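Local coordinates for TarM (Staphylococcus aureus subsp. aureus 21178, PDB 4X7R), which belongs to the GT-B clan of glycosyltransferases and holds uridine-5'-diphosphate in the cleft between its two Rossmann-like domains, at residues A[304-315]-A[407-417]. The protein carries 1 engineered substitution. Numbering follows the deposited sequence.
With UDP (uridine-5'-diphosphate), chain E; 3YW ((2S)-2,3-dihydroxypropyl 2-acetamido-2-deoxy-alpha-D-glucopyranoside), chain F.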
loop_
_atom_site.group_PDB
_atom_site.type_symbol
_atom_site.label_atom_id
_atom_site.label_comp_id
_atom_site.label_asym_id
_atom_site.label_seq_id
_atom_site.Cartn_x
_atom_site.Cartn_y
_atom_site.Cartn_z
ATOM N N ASN A 304 -5.279 15.640 -0.247
ATOM C CA ASN A 304 -4.287 14.975 -1.092
ATOM C C ASN A 304 -4.135 15.871 -2.313
ATOM O O ASN A 304 -5.118 16.518 -2.732
ATOM C CB ASN A 304 -4.827 13.649 -1.632
ATOM C CG ASN A 304 -4.727 12.508 -0.679
ATOM O OD1 ASN A 304 -3.670 12.267 -0.104
ATOM N ND2 ASN A 304 -5.845 11.814 -0.466
ATOM N N PHE A 305 -2.928 15.871 -2.922
ATOM C CA PHE A 305 -2.725 16.587 -4.169
ATOM C C PHE A 305 -3.552 15.854 -5.224
ATOM O O PHE A 305 -3.734 14.635 -5.132
ATOM C CB PHE A 305 -1.253 16.557 -4.581
ATOM C CG PHE A 305 -0.361 17.595 -3.941
ATOM C CD1 PHE A 305 -0.402 18.928 -4.356
ATOM C CD2 PHE A 305 0.540 17.237 -2.939
ATOM C CE1 PHE A 305 0.475 19.878 -3.807
ATOM C CE2 PHE A 305 1.408 18.186 -2.386
ATOM C CZ PHE A 305 1.380 19.498 -2.839
ATOM N N VAL A 306 -4.039 16.580 -6.215
ATOM C CA VAL A 306 -4.850 16.010 -7.283
ATOM C C VAL A 306 -4.162 16.197 -8.641
ATOM O O VAL A 306 -3.616 17.270 -8.928
ATOM C CB VAL A 306 -6.331 16.521 -7.230
ATOM C CG1 VAL A 306 -6.473 17.946 -7.737
ATOM C CG2 VAL A 306 -7.233 15.624 -8.020
ATOM N N LYS A 307 -4.129 15.129 -9.441
ATOM C CA LYS A 307 -3.501 15.169 -10.757
ATOM C C LYS A 307 -4.576 15.401 -11.790
ATOM O O LYS A 307 -5.369 14.504 -12.069
ATOM C CB LYS A 307 -2.711 13.877 -11.037
ATOM C CG LYS A 307 -1.826 13.956 -12.287
ATOM C CD LYS A 307 -1.264 12.581 -12.689
ATOM C CE LYS A 307 0.040 12.143 -12.037
ATOM N NZ LYS A 307 1.191 12.994 -12.451
ATOM N N ILE A 308 -4.636 16.622 -12.309
ATOM C CA ILE A 308 -5.601 16.989 -13.331
ATOM C C ILE A 308 -4.942 16.860 -14.694
ATOM O O ILE A 308 -4.148 17.710 -15.110
ATOM C CB ILE A 308 -6.315 18.348 -13.094
ATOM C CG1 ILE A 308 -7.122 18.315 -11.774
ATOM C CG2 ILE A 308 -7.258 18.689 -14.277
ATOM C CD1 ILE A 308 -7.116 19.583 -10.999
ATOM N N HIS A 309 -5.238 15.752 -15.365
ATOM C CA HIS A 309 -4.739 15.484 -16.707
ATOM C C HIS A 309 -5.834 15.984 -17.661
ATOM O O HIS A 309 -6.687 16.773 -17.246
ATOM C CB HIS A 309 -4.467 13.973 -16.873
ATOM C CG HIS A 309 -5.592 13.125 -16.373
ATOM N ND1 HIS A 309 -6.741 12.981 -17.136
ATOM C CD2 HIS A 309 -5.763 12.461 -15.216
ATOM C CE1 HIS A 309 -7.561 12.228 -16.432
ATOM N NE2 HIS A 309 -7.022 11.881 -15.281
ATOM N N ASN A 310 -5.815 15.546 -18.922
ATOM C CA ASN A 310 -6.838 15.919 -19.895
ATOM C C ASN A 310 -8.055 15.019 -19.710
ATOM O O ASN A 310 -7.907 13.852 -19.361
ATOM C CB ASN A 310 -6.295 15.776 -21.303
ATOM C CG ASN A 310 -5.480 16.958 -21.728
ATOM O OD1 ASN A 310 -4.289 17.066 -21.413
ATOM N ND2 ASN A 310 -6.116 17.875 -22.442
ATOM N N ALA A 311 -9.258 15.542 -19.923
ATOM C CA ALA A 311 -10.457 14.711 -19.805
ATOM C C ALA A 311 -10.565 13.824 -21.062
ATOM O O ALA A 311 -10.110 14.262 -22.128
ATOM C CB ALA A 311 -11.692 15.589 -19.680
ATOM N N PRO A 312 -11.131 12.587 -20.979
ATOM C CA PRO A 312 -11.280 11.770 -22.197
ATOM C C PRO A 312 -12.090 12.558 -23.213
ATOM O O PRO A 312 -13.125 13.129 -22.850
ATOM C CB PRO A 312 -12.055 10.538 -21.720
ATOM C CG PRO A 312 -11.883 10.509 -20.260
ATOM C CD PRO A 312 -11.726 11.915 -19.808
ATOM N N LYS A 313 -11.575 12.656 -24.457
ATOM C CA LYS A 313 -12.191 13.423 -25.547
ATOM C C LYS A 313 -13.655 13.066 -25.815
ATOM O O LYS A 313 -14.422 13.936 -26.220
ATOM C CB LYS A 313 -11.325 13.398 -26.828
ATOM C CG LYS A 313 -11.012 12.008 -27.385
ATOM C CD LYS A 313 -9.774 12.044 -28.277
ATOM C CE LYS A 313 -9.786 10.982 -29.352
ATOM N NZ LYS A 313 -10.635 11.369 -30.513
ATOM N N HIS A 314 -14.046 11.803 -25.531
ATOM C CA HIS A 314 -15.406 11.305 -25.719
ATOM C C HIS A 314 -16.061 10.785 -24.444
ATOM O O HIS A 314 -15.407 10.170 -23.602
ATOM C CB HIS A 314 -15.455 10.217 -26.808
ATOM C CG HIS A 314 -15.306 10.744 -28.200
ATOM N ND1 HIS A 314 -14.186 10.463 -28.961
ATOM C CD2 HIS A 314 -16.144 11.522 -28.925
ATOM C CE1 HIS A 314 -14.379 11.069 -30.120
ATOM N NE2 HIS A 314 -15.542 11.723 -30.143
ATOM N N PHE A 315 -17.373 11.019 -24.337
ATOM C CA PHE A 315 -18.213 10.545 -23.250
ATOM C C PHE A 315 -18.703 9.146 -23.588
ATOM O O PHE A 315 -19.063 8.875 -24.741
ATOM C CB PHE A 315 -19.424 11.467 -23.051
ATOM C CG PHE A 315 -19.167 12.698 -22.215
ATOM C CD1 PHE A 315 -18.976 12.598 -20.838
ATOM C CD2 PHE A 315 -19.164 13.962 -22.794
ATOM C CE1 PHE A 315 -18.758 13.738 -20.062
ATOM C CE2 PHE A 315 -18.948 15.103 -22.016
ATOM C CZ PHE A 315 -18.755 14.984 -20.654
ATOM N N LEU A 407 -9.621 9.011 -3.491
ATOM C CA LEU A 407 -8.994 9.388 -4.747
ATOM C C LEU A 407 -9.678 8.818 -5.976
ATOM O O LEU A 407 -9.698 9.505 -6.982
ATOM C CB LEU A 407 -7.486 9.087 -4.754
ATOM C CG LEU A 407 -6.611 9.879 -3.747
ATOM C CD1 LEU A 407 -5.200 9.279 -3.682
ATOM C CD2 LEU A 407 -6.528 11.363 -4.133
ATOM N N SER A 408 -10.226 7.587 -5.920
ATOM C CA SER A 408 -10.895 6.967 -7.084
ATOM C C SER A 408 -12.114 7.770 -7.508
ATOM O O SER A 408 -12.299 8.016 -8.702
ATOM C CB SER A 408 -11.287 5.522 -6.792
ATOM O OG SER A 408 -10.262 4.620 -7.170
ATOM N N MET A 409 -12.917 8.232 -6.522
ATOM C CA MET A 409 -14.083 9.092 -6.771
ATOM C C MET A 409 -13.610 10.415 -7.408
ATOM O O MET A 409 -14.145 10.830 -8.432
ATOM C CB MET A 409 -14.839 9.370 -5.465
ATOM C CG MET A 409 -15.583 8.154 -4.925
ATOM S SD MET A 409 -16.544 8.563 -3.449
ATOM C CE MET A 409 -15.273 8.392 -2.171
ATOM N N ILE A 410 -12.549 11.019 -6.831
ATOM C CA ILE A 410 -11.960 12.264 -7.321
ATOM C C ILE A 410 -11.405 12.065 -8.735
ATOM O O ILE A 410 -11.649 12.900 -9.595
ATOM C CB ILE A 410 -10.896 12.808 -6.332
ATOM C CG1 ILE A 410 -11.576 13.288 -5.002
ATOM C CG2 ILE A 410 -10.059 13.949 -6.998
ATOM C CD1 ILE A 410 -10.543 13.765 -3.842
ATOM N N GLU A 411 -10.704 10.931 -8.978
ATOM C CA GLU A 411 -10.121 10.582 -10.288
ATOM C C GLU A 411 -11.211 10.464 -11.354
ATOM O O GLU A 411 -11.050 11.019 -12.432
ATOM C CB GLU A 411 -9.304 9.288 -10.209
ATOM C CG GLU A 411 -7.971 9.450 -9.494
ATOM C CD GLU A 411 -7.289 8.153 -9.109
ATOM O OE1 GLU A 411 -7.628 7.101 -9.700
ATOM O OE2 GLU A 411 -6.435 8.181 -8.193
ATOM N N ALA A 412 -12.338 9.808 -11.022
ATOM C CA ALA A 412 -13.487 9.646 -11.919
ATOM C C ALA A 412 -14.062 11.000 -12.304
ATOM O O ALA A 412 -14.365 11.230 -13.472
ATOM C CB ALA A 412 -14.557 8.798 -11.248
ATOM N N MET A 413 -14.168 11.911 -11.332
ATOM C CA MET A 413 -14.681 13.265 -11.547
ATOM C C MET A 413 -13.757 14.064 -12.463
ATOM O O MET A 413 -14.247 14.792 -13.337
ATOM C CB MET A 413 -14.927 13.966 -10.214
ATOM C CG MET A 413 -16.141 13.401 -9.496
ATOM S SD MET A 413 -16.413 14.072 -7.853
ATOM C CE MET A 413 -16.935 15.716 -8.254
ATOM N N ILE A 414 -12.431 13.876 -12.314
ATOM C CA ILE A 414 -11.429 14.508 -13.201
ATOM C C ILE A 414 -11.642 14.019 -14.663
ATOM O O ILE A 414 -11.597 14.827 -15.587
ATOM C CB ILE A 414 -9.979 14.305 -12.695
ATOM C CG1 ILE A 414 -9.788 14.983 -11.333
ATOM C CG2 ILE A 414 -8.929 14.817 -13.706
ATOM C CD1 ILE A 414 -8.703 14.400 -10.534
ATOM N N SER A 415 -11.974 12.723 -14.848
ATOM C CA SER A 415 -12.250 12.168 -16.177
ATOM C C SER A 415 -13.696 12.397 -16.624
ATOM O O SER A 415 -14.162 11.712 -17.531
ATOM C CB SER A 415 -11.873 10.693 -16.232
ATOM O OG SER A 415 -10.462 10.575 -16.289
ATOM N N LYS A 416 -14.406 13.372 -15.998
ATOM C CA LYS A 416 -15.810 13.732 -16.296
ATOM C C LYS A 416 -16.789 12.545 -16.146
ATOM O O LYS A 416 -17.788 12.459 -16.869
ATOM C CB LYS A 416 -15.948 14.402 -17.680
ATOM C CG LYS A 416 -15.214 15.721 -17.849
ATOM C CD LYS A 416 -15.460 16.264 -19.248
ATOM C CE LYS A 416 -14.823 17.610 -19.468
ATOM N NZ LYS A 416 -14.900 18.041 -20.895
ATOM N N ARG A 417 -16.484 11.625 -15.209
ATOM C CA ARG A 417 -17.302 10.446 -14.906
ATOM C C ARG A 417 -17.992 10.724 -13.568
ATOM O O ARG A 417 -17.323 10.798 -12.539
ATOM C CB ARG A 417 -16.453 9.136 -14.869
ATOM C CG ARG A 417 -15.637 8.844 -16.153
ATOM C CD ARG A 417 -16.412 9.158 -17.421
ATOM N NE ARG A 417 -15.758 8.741 -18.662
ATOM C CZ ARG A 417 -15.616 9.519 -19.735
ATOM N NH1 ARG A 417 -15.999 10.789 -19.699
ATOM N NH2 ARG A 417 -15.068 9.039 -20.840
HETATM N N1 UDP E . -6.002 1.754 -8.072
HETATM C C2 UDP E . -5.436 1.453 -9.297
HETATM N N3 UDP E . -5.869 0.278 -9.865
HETATM C C4 UDP E . -6.771 -0.619 -9.337
HETATM C C5 UDP E . -7.282 -0.267 -8.037
HETATM C C6 UDP E . -6.892 0.884 -7.457
HETATM O O2 UDP E . -4.610 2.170 -9.845
HETATM O O4 UDP E . -7.094 -1.622 -10.001
HETATM C "C1'" UDP E . -5.710 3.102 -7.519
HETATM C "C2'" UDP E . -6.730 4.168 -7.907
HETATM O "O2'" UDP E . -6.416 4.739 -9.167
HETATM C "C3'" UDP E . -6.561 5.177 -6.769
HETATM C "C4'" UDP E . -6.215 4.292 -5.575
HETATM O "O4'" UDP E . -5.732 3.037 -6.110
HETATM O "O3'" UDP E . -5.600 6.213 -6.979
HETATM C "C5'" UDP E . -7.354 4.046 -4.620
HETATM O "O5'" UDP E . -7.541 5.269 -3.875
HETATM P PA UDP E . -8.714 5.547 -2.816
HETATM O O1A UDP E . -8.380 6.765 -2.044
HETATM O O2A UDP E . -10.034 5.722 -3.583
HETATM O O3A UDP E . -8.818 4.310 -1.867
HETATM P PB UDP E . -7.739 3.511 -0.988
HETATM O O1B UDP E . -6.724 4.474 -0.429
HETATM O O2B UDP E . -7.026 2.461 -1.847
HETATM O O3B UDP E . -8.451 2.845 0.172
HETATM O O3A 3YW F . -4.724 1.983 5.640
HETATM C C4A 3YW F . -4.819 4.144 2.580
HETATM C C5A 3YW F . -5.237 3.081 3.567
HETATM O O5 3YW F . -5.559 7.009 1.740
HETATM C C6A 3YW F . -4.345 3.050 4.784
HETATM C C5 3YW F . -6.056 7.626 0.545
HETATM C C6 3YW F . -5.019 8.639 0.121
HETATM C C4 3YW F . -7.436 8.211 0.839
HETATM O O6 3YW F . -4.785 9.614 1.127
HETATM C C3 3YW F . -8.392 7.058 1.127
HETATM O O4 3YW F . -7.913 8.935 -0.290
HETATM O O3 3YW F . -9.704 7.527 1.439
HETATM O O7 3YW F . -9.660 5.225 4.153
HETATM C C7 3YW F . -9.462 4.537 3.157
HETATM C C8 3YW F . -10.214 3.264 2.908
HETATM N N2 3YW F . -8.571 4.880 2.225
HETATM C C2 3YW F . -7.858 6.147 2.233
HETATM C C1 3YW F . -6.336 5.922 2.233
HETATM O O1 3YW F . -5.898 4.665 1.802
HETATM O O2 3YW F . -5.211 1.811 2.915
HETATM O O HOH W 1 -8.432 10.743 -13.567
#
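His309 has its CG between the backbone N and the carbonyl carbon (chi1 47°), which swings the imidazole over Ile414; CG2, anti to the backbone N of Ile414, lies over one ring face in a CH-pi contact, 4.1 Å from the His309 ring centroid. In the ring plane, His309 ND1 donates to Asn310 O at 2.7 Å, fixing the ring's rotation. From the other nitrogen a water leads to Glu411 O and, weakly, to Ser415 OG. Upstream, Val306 CG2 packs on Ile410 CG2, and Leu407 CD2 lies against Asn304. Helix 407-414 ends in a Schellman motif with Lys416 as C-prime residue. The extended Lys416 chain runs along Ala311 CB and crosses the Phe315 side chain at about a right angle, its CB and CD meeting CE1 and CZ, with Lys416 O at the ring edge. Arg417 bends at chi2 (-41°), bringing its guanidinium under Pro312 CG, and NH2 donates to His314 O at 3.0 Å, in the carbonyl plane. Its NE and NH2 also bond Leu390 O and Glu391 O, tying the loop to helix 386-391. At the helix start, Leu407 N and Ser408 N donate to UDP O1A and O2A; helix-dipole polarisation probably favours the phosphate. Glu411 OE1 accepts from UDP O2' at 2.7 Å and OE2 from O3', while Asn304 makes weak bonds to 3YW O6. Apolar packing and the Arg417 bond hold the loop against a helix whose first turn meets UDP.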